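PDB 6TZ0: viral structural protein 4 from Bombyx mori cytoplasmic polyhedrosis virus, which binds GTP and packs against the viral RNA-dependent RNA polymerase, probably serving as an NTPase cofactor of transcription in the capsid. Local coordinates for residues 351-355 with 489-495; 449-453 with 532-537; 331-335 with 502-506; 344-350 with 483-487. All blocks are in the same frame, centred on the assembly; numbering follows the deposited sequence.

How the interactions relate
Interactions 1, 3 and 4 gather round the parallel sheet of the GTP-binding core. Strand 347-353 is shared by interactions 1 and 4, whose centres lie about 16 Å apart, and is flanked by strands 484-489 and 504-507. Interaction 3, its centre about 11 Å from that of interaction 4, packs helix 326-340 against strand 504-507. Interaction 2, a helix pair, touches only interaction 1, about 12 Å away between centres, through Tyr534 and its neighbours. Along the chain, 331-335 leads into 344-350 and 351-355; 449-453 follows, then 483-487, 489-495, 502-506 and 532-537. Distant parts of the sequence thus frame the loop that carries several GTP-binding residues, 355-361.

Interaction 1: residues 351-355 with 489-495; sequences VYAEK and GHFNAQD
The Tyr352 ring lies against the end of strand 484-489 and the 3-10 turn 492-494. Gly489 has no side chain, and its C sits at the ring edge, 3.7 Å from Tyr352 CD1. Phe491 O approaches Tyr352 CE1 to 3.2 Å, while Asn492 puts ND2 over one face, 3.9 Å from Tyr352 CE2, with the amide plane turned 68° from the ring. The Tyr352 hydroxyl ends beside Asp495, modelled too close for a bond to be assigned. Tyr352 reaches this turn because CG stands anti to the carbonyl carbon (chi1 -67°). One residue before Tyr352, parallel strand pairing continues: Gly489 N donates to Val351 O at 3.2 Å. Strand 347-353 here runs into what has the pattern of a P-loop (Walker A). Lys355 is itself a GTP-binding residue, as are Gly356, Gly358, Lys359 and Thr360 just beyond, though no GTP is bound to this chain. The Lys355 chain runs extended until a final bend (chi4 63°) that leaves NZ 4.2 Å from His490 NE2, near but not bonded. Further out, His490 N makes a weak hydrogen bond to Gln494 OE1, the His490 ring stacks with that of Tyr534, and Phe491 packs on Leu537 of helix 524-537.

Interaction 2: residues 449-453 with 532-537; sequences MDEMN and DTYYRL
The guanidinium of Arg536 is met at its edge by Asp450 OD1 and by the amide of Asn453, while Met449 CB stands obliquely to it. Two helices are joined here: 442-457 and 524-537 pack at a steep crossing angle of -75°, their local axes 10.3 Å apart. The salt bridge lies between partly exposed side chains, and methionine and threonine fill much of the rest. Arg536 NH2 makes this bridge with Asp450 OD1 at 3.0 Å, meeting that oxygen on its syn side, and NH1 adds a weak bond to the same atom. OD1 alone takes both nitrogens; the carboxylate is turned 54° against the guanidinium. The Asn453 amide lies almost coplanar with the guanidinium, but ND2 and NH1 are both donors and do not bond. Arg536 gets there on a chain that leaves CB opposite the backbone N (chi1 -175°) and stays extended to NE. Thr367 of the RNA-dependent RNA polymerase chain packs on Asn453, Arg536 and Leu537. Helix 524-537 also sets Tyr534 against Lys355, a GTP-binding residue, so the helix pair borders that site.

Inside, Met449 CG passes 3.7 Å from Thr533 OG1, a hydroxyl already bonded to Phe529 O of its own helix. Met452 lies at about a right angle to the same threonine and brings CG to within 3.8 Å of Thr533 CG2. Leu537 presses CD1 on Asn453 OD1. Along the arginine's aliphatic part, Met449 SD lies 3.7 Å from Arg536 CD, and its terminal CE rests on Asp532 CB at 3.6 Å.

Interaction 3: residues 331-335 with 502-506; sequences VLSKF and DTTVL
Lys334 NZ is held between the Asp502 carboxylate and the polymerase: a salt bridge of 3.4 Å joins it to Asp502 OD1, and Ala472 O of the polymerase chain accepts a weak hydrogen bond from it. The two side chains cross at about a right angle, with Asp502 OD2 3.3 Å from Lys334 CE and as near to NZ as OD1 is. Lys334 is extended throughout, its CG on the far side of CB from the backbone N (chi1 -170°), and its aliphatic part passes over Thr503 on the way. Thr503 buries more surface here than any other residue, its methyl CG2 lying 3.5 Å from Val331 O and 3.7 Å from Lys334 CG, close to the backbone of a helical turn whose Val331 O already accepts from Phe335 N. Thr503 OG1 occupies the position between the backbone N and the carbonyl carbon (chi1 53°), which turns it toward Phe335, 3.7 Å from CB. Two residues on, Val505 CG1 meets Val331 CG1 at 3.7 Å, the valines reaching toward each other from strand and helix. No hydrogen bond crosses between the segments, so van der Waals contact and the one ion pair hold them.

Helix 326-340 thus lies against one face of the parallel sheet, with Val331 also touching Thr543 of strand 543-545, Phe335 reaching Leu349 of strand 347-353, and Leu332 turned to helix 547-556.

Interaction 4: residues 344-350 with 483-487; sequences VINATLV and RTLIV
Strands 347-350 and 484-487 run parallel, 4.8 Å apart at an angle of 15°, in strict register from Ala347 opposite Thr484 to Val350 opposite Val487. Leu485 N donates to Ala347 O, Leu349 N to Leu485 O and Val487 N to Leu349 O, each at 3.1 Å and close to straight; Ala347 N to Arg483 O is weak. CA-H...O contacts, such as Thr348 CA to Leu485 O at 3.4 Å, fill in between. Strand 347-353 is the central strand of a five-stranded parallel sheet, with 484-489 beside it; the order, 2-3-1-4-5, is consistent with the kinase-GTPase group of P-loop NTPases. On one face Thr348 and Leu485 stand next to each other, Thr348 CG2 4.1 Å from Leu485 CB, and the same CG2 reaches Val487 CG2 at 4.0 Å. On the other, Ala347 meets Ala338 of helix 326-340 and Ile486 packs on Tyr366 and Ala367 of helix 359-374. Before the strands, Arg483 reaches back on an extended chain, CG anti to the backbone N (chi1 176°). Its NH2 donates to Val344 O at 2.8 Å, in the guanidinium plane yet above that of the carbonyl. Arg483 NH1 bonds Val339 O at the end of helix 326-340.

Interaction 1: residues 351-355 with 489-495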
loop_
_atom_site.group_PDB
_atom_site.type_symbol
_atom_site.label_atom_id
_atom_site.label_comp_id
_atom_site.label_asym_id
_atom_site.label_seq_id
_atom_site.Cartn_x
_atom_site.Cartn_y
_atom_site.Cartn_z
ATOM N N VAL B 351 -21.441 15.311 15.176
ATOM C CA VAL B 351 -21.159 15.422 16.601
ATOM C C VAL B 351 -21.846 14.267 17.310
ATOM O O VAL B 351 -23.079 14.192 17.333
ATOM C CB VAL B 351 -21.629 16.763 17.174
ATOM C CG1 VAL B 351 -21.383 16.805 18.663
ATOM C CG2 VAL B 351 -20.924 17.901 16.489
ATOM N N TYR B 352 -21.059 13.371 17.894
ATOM C CA TYR B 352 -21.593 12.286 18.701
ATOM C C TYR B 352 -21.584 12.664 20.173
ATOM O O TYR B 352 -20.684 13.358 20.649
ATOM C CB TYR B 352 -20.793 11.002 18.522
ATOM C CG TYR B 352 -20.892 10.402 17.154
ATOM C CD1 TYR B 352 -22.052 9.785 16.741
ATOM C CD2 TYR B 352 -19.805 10.405 16.296
ATOM C CE1 TYR B 352 -22.150 9.229 15.499
ATOM C CE2 TYR B 352 -19.889 9.836 15.055
ATOM C CZ TYR B 352 -21.068 9.250 14.662
ATOM O OH TYR B 352 -21.173 8.677 13.425
ATOM N N ALA B 353 -22.590 12.185 20.891
ATOM C CA ALA B 353 -22.704 12.447 22.316
ATOM C C ALA B 353 -23.548 11.355 22.943
ATOM O O ALA B 353 -24.326 10.682 22.264
ATOM C CB ALA B 353 -23.320 13.817 22.590
ATOM N N GLU B 354 -23.385 11.187 24.251
ATOM C CA GLU B 354 -24.247 10.269 24.973
ATOM C C GLU B 354 -25.642 10.856 25.115
ATOM O O GLU B 354 -25.832 12.070 25.197
ATOM C CB GLU B 354 -23.681 9.938 26.352
ATOM C CG GLU B 354 -22.469 9.026 26.339
ATOM C CD GLU B 354 -22.005 8.657 27.732
ATOM O OE1 GLU B 354 -22.559 9.200 28.707
ATOM O OE2 GLU B 354 -21.087 7.824 27.860
ATOM N N LYS B 355 -26.619 9.968 25.131
ATOM C CA LYS B 355 -28.025 10.330 25.213
ATOM C C LYS B 355 -28.311 10.834 26.618
ATOM O O LYS B 355 -28.438 10.050 27.559
ATOM C CB LYS B 355 -28.872 9.117 24.860
ATOM C CG LYS B 355 -30.334 9.384 24.739
ATOM C CD LYS B 355 -31.047 8.165 24.231
ATOM C CE LYS B 355 -32.522 8.418 24.187
ATOM N NZ LYS B 355 -32.828 9.518 23.239
ATOM N N GLY B 489 -25.498 12.450 16.192
ATOM C CA GLY B 489 -25.641 11.015 16.094
ATOM C C GLY B 489 -25.591 10.372 17.465
ATOM O O GLY B 489 -25.214 11.002 18.450
ATOM N N HIS B 490 -25.987 9.103 17.516
ATOM C CA HIS B 490 -25.962 8.375 18.775
ATOM C C HIS B 490 -24.831 7.372 18.907
ATOM O O HIS B 490 -24.430 7.085 20.034
ATOM C CB HIS B 490 -27.276 7.629 19.019
ATOM C CG HIS B 490 -28.421 8.510 19.399
ATOM N ND1 HIS B 490 -29.469 8.781 18.550
ATOM C CD2 HIS B 490 -28.660 9.216 20.527
ATOM C CE1 HIS B 490 -30.332 9.573 19.160
ATOM N NE2 HIS B 490 -29.855 9.866 20.353
ATOM N N PHE B 491 -24.306 6.833 17.810
ATOM C CA PHE B 491 -23.306 5.778 17.918
ATOM C C PHE B 491 -22.483 5.696 16.644
ATOM O O PHE B 491 -22.903 6.155 15.583
ATOM C CB PHE B 491 -23.949 4.428 18.254
ATOM C CG PHE B 491 -25.052 4.005 17.322
ATOM C CD1 PHE B 491 -26.365 4.358 17.583
ATOM C CD2 PHE B 491 -24.789 3.209 16.224
ATOM C CE1 PHE B 491 -27.380 3.967 16.749
ATOM C CE2 PHE B 491 -25.805 2.810 15.388
ATOM C CZ PHE B 491 -27.102 3.191 15.654
ATOM N N ASN B 492 -21.303 5.084 16.770
ATOM C CA ASN B 492 -20.289 5.142 15.725
ATOM C C ASN B 492 -20.620 4.321 14.489
ATOM O O ASN B 492 -19.922 4.461 13.484
ATOM C CB ASN B 492 -18.933 4.673 16.248
ATOM C CG ASN B 492 -18.349 5.605 17.269
ATOM O OD1 ASN B 492 -18.075 5.210 18.394
ATOM N ND2 ASN B 492 -18.165 6.859 16.888
ATOM N N ALA B 493 -21.639 3.464 14.527
ATOM C CA ALA B 493 -21.985 2.716 13.326
ATOM C C ALA B 493 -22.707 3.578 12.304
ATOM O O ALA B 493 -22.865 3.156 11.157
ATOM C CB ALA B 493 -22.843 1.506 13.676
ATOM N N GLN B 494 -23.140 4.770 12.689
ATOM C CA GLN B 494 -23.716 5.731 11.768
ATOM C C GLN B 494 -22.667 6.483 10.963
ATOM O O GLN B 494 -23.036 7.322 10.142
ATOM C CB GLN B 494 -24.586 6.709 12.547
ATOM C CG GLN B 494 -25.791 6.045 13.152
ATOM C CD GLN B 494 -26.582 6.961 14.032
ATOM O OE1 GLN B 494 -26.187 8.094 14.278
ATOM N NE2 GLN B 494 -27.711 6.479 14.517
ATOM N N ASP B 495 -21.380 6.191 11.158
ATOM C CA ASP B 495 -20.333 6.787 10.337
ATOM C C ASP B 495 -20.431 6.351 8.886
ATOM O O ASP B 495 -20.023 7.092 7.988
ATOM C CB ASP B 495 -18.963 6.412 10.893
ATOM C CG ASP B 495 -18.665 7.090 12.198
ATOM O OD1 ASP B 495 -19.167 8.210 12.406
ATOM O OD2 ASP B 495 -17.928 6.507 13.015
#

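Interaction 2: residues 449-453 with 532-537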
loop_
_atom_site.group_PDB
_atom_site.type_symbol
_atom_site.label_atom_id
_atom_site.label_comp_id
_atom_site.label_asym_id
_atom_site.label_seq_id
_atom_site.Cartn_x
_atom_site.Cartn_y
_atom_site.Cartn_z
ATOM N N MET B 449 -30.284 -5.776 24.929
ATOM C CA MET B 449 -29.604 -4.849 24.036
ATOM C C MET B 449 -29.190 -5.509 22.731
ATOM O O MET B 449 -29.048 -4.813 21.725
ATOM C CB MET B 449 -28.376 -4.258 24.715
ATOM C CG MET B 449 -28.702 -3.448 25.932
ATOM S SD MET B 449 -27.238 -2.845 26.762
ATOM C CE MET B 449 -27.969 -2.351 28.306
ATOM N N ASP B 450 -29.000 -6.829 22.720
ATOM C CA ASP B 450 -28.760 -7.519 21.456
ATOM C C ASP B 450 -29.998 -7.492 20.565
ATOM O O ASP B 450 -29.889 -7.331 19.344
ATOM C CB ASP B 450 -28.310 -8.951 21.714
ATOM C CG ASP B 450 -26.926 -9.022 22.310
ATOM O OD1 ASP B 450 -26.141 -8.079 22.086
ATOM O OD2 ASP B 450 -26.612 -10.026 22.980
ATOM N N GLU B 451 -31.182 -7.612 21.161
ATOM C CA GLU B 451 -32.421 -7.482 20.400
ATOM C C GLU B 451 -32.628 -6.052 19.914
ATOM O O GLU B 451 -33.124 -5.830 18.798
ATOM C CB GLU B 451 -33.585 -7.946 21.268
ATOM C CG GLU B 451 -33.550 -9.436 21.549
ATOM C CD GLU B 451 -34.569 -9.868 22.581
ATOM O OE1 GLU B 451 -35.161 -8.992 23.239
ATOM O OE2 GLU B 451 -34.782 -11.089 22.735
ATOM N N MET B 452 -32.224 -5.074 20.723
ATOM C CA MET B 452 -32.248 -3.691 20.264
ATOM C C MET B 452 -31.251 -3.449 19.130
ATOM O O MET B 452 -31.531 -2.668 18.219
ATOM C CB MET B 452 -31.974 -2.750 21.431
ATOM C CG MET B 452 -32.239 -1.301 21.115
ATOM S SD MET B 452 -33.986 -0.993 20.823
ATOM C CE MET B 452 -33.910 0.458 19.781
ATOM N N ASN B 453 -30.100 -4.125 19.142
ATOM C CA ASN B 453 -29.185 -4.021 18.006
ATOM C C ASN B 453 -29.756 -4.691 16.765
ATOM O O ASN B 453 -29.486 -4.244 15.645
ATOM C CB ASN B 453 -27.824 -4.629 18.340
ATOM C CG ASN B 453 -27.047 -3.799 19.322
ATOM O OD1 ASN B 453 -27.152 -2.582 19.331
ATOM N ND2 ASN B 453 -26.222 -4.448 20.124
ATOM N N ASP B 532 -28.225 3.256 27.577
ATOM C CA ASP B 532 -27.267 2.178 27.805
ATOM C C ASP B 532 -26.948 1.417 26.520
ATOM O O ASP B 532 -25.799 1.013 26.308
ATOM C CB ASP B 532 -27.788 1.241 28.883
ATOM C CG ASP B 532 -27.675 1.827 30.267
ATOM O OD1 ASP B 532 -26.747 2.620 30.505
ATOM O OD2 ASP B 532 -28.512 1.485 31.120
ATOM N N THR B 533 -27.937 1.258 25.633
ATOM C CA THR B 533 -27.692 0.638 24.330
ATOM C C THR B 533 -26.738 1.477 23.482
ATOM O O THR B 533 -25.771 0.957 22.901
ATOM C CB THR B 533 -29.018 0.448 23.598
ATOM O OG1 THR B 533 -29.898 -0.338 24.401
ATOM C CG2 THR B 533 -28.808 -0.249 22.267
ATOM N N TYR B 534 -26.987 2.788 23.415
ATOM C CA TYR B 534 -26.139 3.666 22.622
ATOM C C TYR B 534 -24.749 3.791 23.220
ATOM O O TYR B 534 -23.776 3.915 22.473
ATOM C CB TYR B 534 -26.782 5.043 22.499
ATOM C CG TYR B 534 -28.050 5.077 21.689
ATOM C CD1 TYR B 534 -28.333 4.097 20.751
ATOM C CD2 TYR B 534 -28.986 6.078 21.894
ATOM C CE1 TYR B 534 -29.497 4.132 20.025
ATOM C CE2 TYR B 534 -30.152 6.115 21.181
ATOM C CZ TYR B 534 -30.405 5.142 20.248
ATOM O OH TYR B 534 -31.571 5.184 19.529
ATOM N N TYR B 535 -24.637 3.747 24.553
ATOM C CA TYR B 535 -23.329 3.697 25.197
ATOM C C TYR B 535 -22.581 2.428 24.825
ATOM O O TYR B 535 -21.372 2.465 24.573
ATOM C CB TYR B 535 -23.484 3.790 26.714
ATOM C CG TYR B 535 -22.181 3.603 27.450
ATOM C CD1 TYR B 535 -21.226 4.603 27.462
ATOM C CD2 TYR B 535 -21.904 2.420 28.123
ATOM C CE1 TYR B 535 -20.033 4.434 28.119
ATOM C CE2 TYR B 535 -20.713 2.242 28.777
ATOM C CZ TYR B 535 -19.780 3.251 28.772
ATOM O OH TYR B 535 -18.587 3.083 29.432
ATOM N N ARG B 536 -23.288 1.299 24.771
ATOM C CA ARG B 536 -22.675 0.047 24.347
ATOM C C ARG B 536 -22.272 0.079 22.876
ATOM O O ARG B 536 -21.403 -0.690 22.462
ATOM C CB ARG B 536 -23.642 -1.105 24.658
ATOM C CG ARG B 536 -23.151 -2.526 24.399
ATOM C CD ARG B 536 -24.106 -3.541 24.996
ATOM N NE ARG B 536 -23.721 -4.918 24.722
ATOM C CZ ARG B 536 -24.224 -5.647 23.736
ATOM N NH1 ARG B 536 -25.145 -5.134 22.941
ATOM N NH2 ARG B 536 -23.816 -6.891 23.550
ATOM N N LEU B 537 -22.843 0.978 22.081
ATOM C CA LEU B 537 -22.410 1.112 20.698
ATOM C C LEU B 537 -21.504 2.312 20.429
ATOM O O LEU B 537 -21.072 2.485 19.290
ATOM C CB LEU B 537 -23.621 1.186 19.782
ATOM C CG LEU B 537 -24.474 -0.057 19.647
ATOM C CD1 LEU B 537 -25.675 0.309 18.842
ATOM C CD2 LEU B 537 -23.667 -1.145 18.975
#

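Interaction 3: residues 331-335 with 502-506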
loop_
_atom_site.group_PDB
_atom_site.type_symbol
_atom_site.label_atom_id
_atom_site.label_comp_id
_atom_site.label_asym_id
_atom_site.label_seq_id
_atom_site.Cartn_x
_atom_site.Cartn_y
_atom_site.Cartn_z
ATOM N N VAL B 331 -9.255 19.477 14.763
ATOM C CA VAL B 331 -10.376 18.925 14.003
ATOM C C VAL B 331 -11.460 19.984 13.795
ATOM O O VAL B 331 -12.069 20.076 12.716
ATOM C CB VAL B 331 -10.908 17.665 14.712
ATOM C CG1 VAL B 331 -12.107 17.099 13.994
ATOM C CG2 VAL B 331 -9.820 16.618 14.784
ATOM N N LEU B 332 -11.665 20.850 14.788
ATOM C CA LEU B 332 -12.646 21.920 14.637
ATOM C C LEU B 332 -12.197 22.970 13.623
ATOM O O LEU B 332 -13.017 23.494 12.863
ATOM C CB LEU B 332 -12.918 22.559 15.990
ATOM C CG LEU B 332 -13.661 21.695 17.001
ATOM C CD1 LEU B 332 -13.624 22.367 18.341
ATOM C CD2 LEU B 332 -15.084 21.456 16.551
ATOM N N SER B 333 -10.900 23.274 13.567
ATOM C CA SER B 333 -10.418 24.208 12.559
ATOM C C SER B 333 -10.396 23.578 11.175
ATOM O O SER B 333 -10.491 24.292 10.174
ATOM C CB SER B 333 -9.029 24.713 12.927
ATOM O OG SER B 333 -8.082 23.676 12.810
ATOM N N LYS B 334 -10.267 22.253 11.097
ATOM C CA LYS B 334 -10.458 21.551 9.832
ATOM C C LYS B 334 -11.885 21.732 9.325
ATOM O O LYS B 334 -12.111 22.002 8.134
ATOM C CB LYS B 334 -10.123 20.074 10.028
ATOM C CG LYS B 334 -10.037 19.238 8.781
ATOM C CD LYS B 334 -9.617 17.831 9.144
ATOM C CE LYS B 334 -9.474 16.966 7.918
ATOM N NZ LYS B 334 -9.122 15.570 8.289
ATOM N N PHE B 335 -12.858 21.646 10.235
ATOM C CA PHE B 335 -14.242 21.934 9.864
ATOM C C PHE B 335 -14.443 23.391 9.461
ATOM O O PHE B 335 -15.191 23.676 8.523
ATOM C CB PHE B 335 -15.192 21.577 11.001
ATOM C CG PHE B 335 -16.607 22.017 10.759
ATOM C CD1 PHE B 335 -17.350 21.463 9.736
ATOM C CD2 PHE B 335 -17.201 22.965 11.574
ATOM C CE1 PHE B 335 -18.648 21.866 9.516
ATOM C CE2 PHE B 335 -18.499 23.362 11.360
ATOM C CZ PHE B 335 -19.221 22.805 10.337
ATOM N N ASP B 502 -15.352 14.896 6.831
ATOM C CA ASP B 502 -13.979 14.615 7.186
ATOM C C ASP B 502 -13.723 14.959 8.639
ATOM O O ASP B 502 -12.610 14.751 9.126
ATOM C CB ASP B 502 -13.027 15.414 6.290
ATOM C CG ASP B 502 -11.686 14.761 6.129
ATOM O OD1 ASP B 502 -11.470 13.690 6.724
ATOM O OD2 ASP B 502 -10.861 15.312 5.375
ATOM N N THR B 503 -14.715 15.501 9.336
ATOM C CA THR B 503 -14.576 15.966 10.709
ATOM C C THR B 503 -15.729 15.415 11.532
ATOM O O THR B 503 -16.857 15.900 11.422
ATOM C CB THR B 503 -14.562 17.490 10.775
ATOM O OG1 THR B 503 -15.715 17.998 10.100
ATOM C CG2 THR B 503 -13.313 18.065 10.144
ATOM N N THR B 504 -15.447 14.416 12.357
ATOM C CA THR B 504 -16.403 13.928 13.338
ATOM C C THR B 504 -15.761 13.930 14.716
ATOM O O THR B 504 -14.650 13.424 14.898
ATOM C CB THR B 504 -16.947 12.539 12.954
ATOM O OG1 THR B 504 -17.660 11.964 14.055
ATOM C CG2 THR B 504 -15.876 11.613 12.473
ATOM N N VAL B 505 -16.451 14.548 15.670
ATOM C CA VAL B 505 -15.966 14.710 17.029
ATOM C C VAL B 505 -16.933 14.014 17.970
ATOM O O VAL B 505 -18.033 13.623 17.590
ATOM C CB VAL B 505 -15.804 16.188 17.424
ATOM C CG1 VAL B 505 -14.795 16.858 16.538
ATOM C CG2 VAL B 505 -17.135 16.901 17.347
ATOM N N LEU B 506 -16.510 13.878 19.220
ATOM C CA LEU B 506 -17.361 13.363 20.277
ATOM C C LEU B 506 -17.460 14.418 21.366
ATOM O O LEU B 506 -16.444 14.975 21.787
ATOM C CB LEU B 506 -16.821 12.042 20.825
ATOM C CG LEU B 506 -17.751 11.150 21.650
ATOM C CD1 LEU B 506 -17.405 9.713 21.376
ATOM C CD2 LEU B 506 -17.626 11.406 23.124
#

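Interaction 4: residues 344-350 with 483-487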
loop_
_atom_site.group_PDB
_atom_site.type_symbol
_atom_site.label_atom_id
_atom_site.label_comp_id
_atom_site.label_asym_id
_atom_site.label_seq_id
_atom_site.Cartn_x
_atom_site.Cartn_y
_atom_site.Cartn_z
ATOM N N VAL B 344 -15.331 23.560 -1.661
ATOM C CA VAL B 344 -16.151 22.539 -1.028
ATOM C C VAL B 344 -17.610 22.905 -1.237
ATOM O O VAL B 344 -18.028 24.022 -0.911
ATOM C CB VAL B 344 -15.816 22.419 0.468
ATOM C CG1 VAL B 344 -16.790 21.518 1.164
ATOM C CG2 VAL B 344 -14.409 21.892 0.642
ATOM N N ILE B 345 -18.387 21.978 -1.793
ATOM C CA ILE B 345 -19.794 22.269 -2.048
ATOM C C ILE B 345 -20.615 22.146 -0.772
ATOM O O ILE B 345 -21.371 23.056 -0.425
ATOM C CB ILE B 345 -20.342 21.375 -3.175
ATOM C CG1 ILE B 345 -19.662 21.732 -4.494
ATOM C CG2 ILE B 345 -21.843 21.537 -3.307
ATOM C CD1 ILE B 345 -19.974 20.805 -5.627
ATOM N N ASN B 346 -20.477 21.040 -0.043
ATOM C CA ASN B 346 -21.203 20.837 1.207
ATOM C C ASN B 346 -20.232 20.522 2.333
ATOM O O ASN B 346 -19.344 19.680 2.171
ATOM C CB ASN B 346 -22.221 19.703 1.087
ATOM C CG ASN B 346 -23.272 19.973 0.049
ATOM O OD1 ASN B 346 -23.414 19.221 -0.909
ATOM N ND2 ASN B 346 -24.012 21.058 0.224
ATOM N N ALA B 347 -20.413 21.183 3.475
ATOM C CA ALA B 347 -19.590 20.971 4.659
ATOM C C ALA B 347 -20.479 20.533 5.811
ATOM O O ALA B 347 -21.509 21.156 6.072
ATOM C CB ALA B 347 -18.821 22.237 5.035
ATOM N N THR B 348 -20.082 19.466 6.497
ATOM C CA THR B 348 -20.916 18.875 7.535
ATOM C C THR B 348 -20.045 18.486 8.720
ATOM O O THR B 348 -18.960 17.932 8.536
ATOM C CB THR B 348 -21.666 17.653 6.987
ATOM O OG1 THR B 348 -22.376 18.016 5.800
ATOM C CG2 THR B 348 -22.662 17.122 8.000
ATOM N N LEU B 349 -20.506 18.800 9.927
ATOM C CA LEU B 349 -19.862 18.371 11.162
ATOM C C LEU B 349 -20.758 17.354 11.849
ATOM O O LEU B 349 -21.904 17.662 12.181
ATOM C CB LEU B 349 -19.605 19.549 12.098
ATOM C CG LEU B 349 -18.855 19.215 13.385
ATOM C CD1 LEU B 349 -17.440 18.809 13.056
ATOM C CD2 LEU B 349 -18.879 20.368 14.359
ATOM N N VAL B 350 -20.236 16.153 12.070
ATOM C CA VAL B 350 -20.951 15.120 12.808
ATOM C C VAL B 350 -20.491 15.166 14.256
ATOM O O VAL B 350 -19.291 15.075 14.538
ATOM C CB VAL B 350 -20.728 13.730 12.199
ATOM C CG1 VAL B 350 -21.442 12.679 13.024
ATOM C CG2 VAL B 350 -21.230 13.705 10.786
ATOM N N ARG B 483 -26.043 24.975 3.114
ATOM C CA ARG B 483 -24.741 24.471 2.689
ATOM C C ARG B 483 -23.992 23.812 3.840
ATOM O O ARG B 483 -23.407 22.734 3.678
ATOM C CB ARG B 483 -23.918 25.612 2.097
ATOM C CG ARG B 483 -22.534 25.197 1.722
ATOM C CD ARG B 483 -21.706 26.327 1.195
ATOM N NE ARG B 483 -20.352 25.863 0.933
ATOM C CZ ARG B 483 -19.379 25.886 1.834
ATOM N NH1 ARG B 483 -19.611 26.365 3.044
ATOM N NH2 ARG B 483 -18.173 25.446 1.521
ATOM N N THR B 484 -23.991 24.444 5.008
ATOM C CA THR B 484 -23.286 23.930 6.172
ATOM C C THR B 484 -24.294 23.302 7.123
ATOM O O THR B 484 -25.187 23.987 7.624
ATOM C CB THR B 484 -22.501 25.038 6.869
ATOM O OG1 THR B 484 -23.407 26.040 7.332
ATOM C CG2 THR B 484 -21.529 25.683 5.904
ATOM N N LEU B 485 -24.148 22.003 7.365
ATOM C CA LEU B 485 -25.002 21.262 8.279
ATOM C C LEU B 485 -24.235 20.833 9.520
ATOM O O LEU B 485 -23.023 20.609 9.482
ATOM C CB LEU B 485 -25.584 20.011 7.624
ATOM C CG LEU B 485 -26.662 20.127 6.558
ATOM C CD1 LEU B 485 -26.935 18.760 5.971
ATOM C CD2 LEU B 485 -27.927 20.707 7.155
ATOM N N ILE B 486 -24.966 20.716 10.622
ATOM C CA ILE B 486 -24.466 20.131 11.856
ATOM C C ILE B 486 -25.428 19.016 12.226
ATOM O O ILE B 486 -26.591 19.277 12.555
ATOM C CB ILE B 486 -24.351 21.157 12.986
ATOM C CG1 ILE B 486 -23.281 22.189 12.647
ATOM C CG2 ILE B 486 -24.014 20.471 14.290
ATOM C CD1 ILE B 486 -23.287 23.360 13.564
ATOM N N VAL B 487 -24.955 17.778 12.158
ATOM C CA VAL B 487 -25.790 16.600 12.343
ATOM C C VAL B 487 -25.329 15.881 13.602
ATOM O O VAL B 487 -24.126 15.694 13.808
ATOM C CB VAL B 487 -25.716 15.674 11.115
ATOM C CG1 VAL B 487 -26.573 14.449 11.310
ATOM C CG2 VAL B 487 -26.133 16.424 9.867
#